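Local structure of putative marr-family transcriptional repressor (Streptomyces coelicolor, 3ZPL) at the interface of chains A and B. The protein binds DNA through winged-helix motifs as a MarR-family transcriptional regulator, probably acting as a repressor of the genes it controls. Residues are numbered along the deposited sequence; one frame, centred on the assembly and turned at random. Chains: chain A/B, Putative marr-family transcriptional repressor.

The interface of chains A and B. Residues chain A 36, 39-40, 43, 140; chain B 33, 160-161, 164.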
loop_
_atom_site.group_PDB
_atom_site.type_symbol
_atom_site.label_atom_id
_atom_site.label_comp_id
_atom_site.label_asym_id
_atom_site.label_seq_id
_atom_site.Cartn_x
_atom_site.Cartn_y
_atom_site.Cartn_z
ATOM N N ALA A 36 0.010 -5.406 7.571
ATOM C CA ALA A 36 0.509 -4.162 8.153
ATOM C C ALA A 36 0.354 -3.029 7.170
ATOM O O ALA A 36 -0.278 -2.001 7.459
ATOM C CB ALA A 36 1.956 -4.318 8.559
ATOM N N LEU A 39 -3.179 -2.092 6.452
ATOM C CA LEU A 39 -3.791 -1.427 7.613
ATOM C C LEU A 39 -3.251 -0.017 7.795
ATOM O O LEU A 39 -4.001 0.881 8.148
ATOM C CB LEU A 39 -3.568 -2.217 8.914
ATOM C CG LEU A 39 -4.347 -3.523 9.114
ATOM C CD1 LEU A 39 -3.712 -4.311 10.226
ATOM C CD2 LEU A 39 -5.819 -3.286 9.409
ATOM N N LEU A 40 -1.945 0.169 7.595
ATOM C CA LEU A 40 -1.365 1.508 7.636
ATOM C C LEU A 40 -1.976 2.442 6.573
ATOM O O LEU A 40 -2.443 3.531 6.913
ATOM C CB LEU A 40 0.150 1.468 7.446
ATOM C CG LEU A 40 0.995 1.732 8.677
ATOM C CD1 LEU A 40 2.470 1.649 8.305
ATOM C CD2 LEU A 40 0.677 3.087 9.315
ATOM N N HIS A 43 -5.325 3.346 7.736
ATOM C CA HIS A 43 -5.354 4.185 8.909
ATOM C C HIS A 43 -4.973 5.617 8.543
ATOM O O HIS A 43 -5.629 6.580 8.985
ATOM C CB HIS A 43 -4.423 3.620 9.977
ATOM C CG HIS A 43 -4.363 4.449 11.216
ATOM N ND1 HIS A 43 -5.490 4.840 11.904
ATOM C CD2 HIS A 43 -3.310 4.982 11.881
ATOM C CE1 HIS A 43 -5.132 5.566 12.950
ATOM N NE2 HIS A 43 -3.814 5.671 12.954
ATOM N N ALA A 140 1.245 4.637 15.253
ATOM C CA ALA A 140 1.154 3.397 14.495
ATOM C C ALA A 140 2.487 2.673 14.359
ATOM O O ALA A 140 2.524 1.449 14.291
ATOM C CB ALA A 140 0.599 3.683 13.124
ATOM N N TYR B 33 10.487 3.290 3.776
ATOM C CA TYR B 33 9.311 2.436 3.867
ATOM C C TYR B 33 8.293 2.812 2.794
ATOM O O TYR B 33 7.882 1.960 2.004
ATOM C CB TYR B 33 8.643 2.493 5.242
ATOM C CG TYR B 33 7.331 1.738 5.245
ATOM C CD1 TYR B 33 7.301 0.347 5.338
ATOM C CD2 TYR B 33 6.119 2.410 5.121
ATOM C CE1 TYR B 33 6.095 -0.357 5.322
ATOM C CE2 TYR B 33 4.909 1.723 5.104
ATOM C CZ TYR B 33 4.898 0.339 5.206
ATOM O OH TYR B 33 3.701 -0.341 5.188
ATOM N N VAL B 160 3.322 -3.607 14.142
ATOM C CA VAL B 160 2.604 -2.547 13.444
ATOM C C VAL B 160 1.159 -2.965 13.193
ATOM O O VAL B 160 0.241 -2.196 13.450
ATOM C CB VAL B 160 3.294 -2.190 12.118
ATOM C CG1 VAL B 160 2.402 -1.302 11.255
ATOM C CG2 VAL B 160 4.624 -1.504 12.386
ATOM N N ALA B 161 0.962 -4.192 12.722
ATOM C CA ALA B 161 -0.383 -4.721 12.485
ATOM C C ALA B 161 -1.164 -4.890 13.789
ATOM O O ALA B 161 -2.230 -4.299 13.949
ATOM C CB ALA B 161 -0.312 -6.036 11.752
ATOM N N LEU B 164 -2.520 -1.694 15.035
ATOM C CA LEU B 164 -3.574 -1.044 14.267
ATOM C C LEU B 164 -4.881 -1.803 14.319
ATOM O O LEU B 164 -5.899 -1.331 13.815
ATOM C CB LEU B 164 -3.131 -0.876 12.811
ATOM C CG LEU B 164 -2.182 0.293 12.582
ATOM C CD1 LEU B 164 -1.295 0.041 11.374
ATOM C CD2 LEU B 164 -2.985 1.579 12.428
#
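B:Leu164, the last residue of helix 147-164, drives its isobutyl end against helix 24-52 of chain A and spreads its two methyls over A:Leu39, A:Leu40 and A:His43, hiding 106 Å² of its surface, the largest share in this patch. One branch, CD1, lies 3.9 Å from CG of A:Leu40, and the two leucine side chains cross at about a right angle. The same methyl reaches the backbone at A:Leu40 N and the CB of A:Leu39. The other branch, CD2, sits over one face of the imidazole of A:His43 at its CG end, 3.4 Å from CG, and also against CB. With CG of B:Leu164 beside its backbone N (chi1 -79°), the fork opens towards A:Leu40 and A:His43. On the far side of A:Leu40, its CD1 meets the phenol end of B:Tyr33 from the other subunit's helix 24-51, coming from above the ring plane but displaced outward past the border between CE2, 4.0 Å away, and the hydroxyl OH. Replacing A:Leu40 with an alanine would probably deprive B:Leu164 CD1 of the branch point CG and B:Tyr33 of the methyl CD1, opening a gap between them. One turn back along the chain B helix, CG1 of B:Val160 touches CB of A:Ala36 at 4.1 Å. Beside it, CD1 of A:Leu39 lies against B:Ala161, 4.0 Å from CA. At the rim polar atoms appear beside the carbon contacts: the carbonyl O of A:Ala140, near the end of helix 120-142, lies near both methyls of B:Val160, and the ring nitrogens of A:His43 lie past the point where CD2 covers CG. Repeated by the two-fold axis, this interlocking of N- and C-terminal helices helps hold together the MarR-type dimer, whose paired winged helices bind DNA.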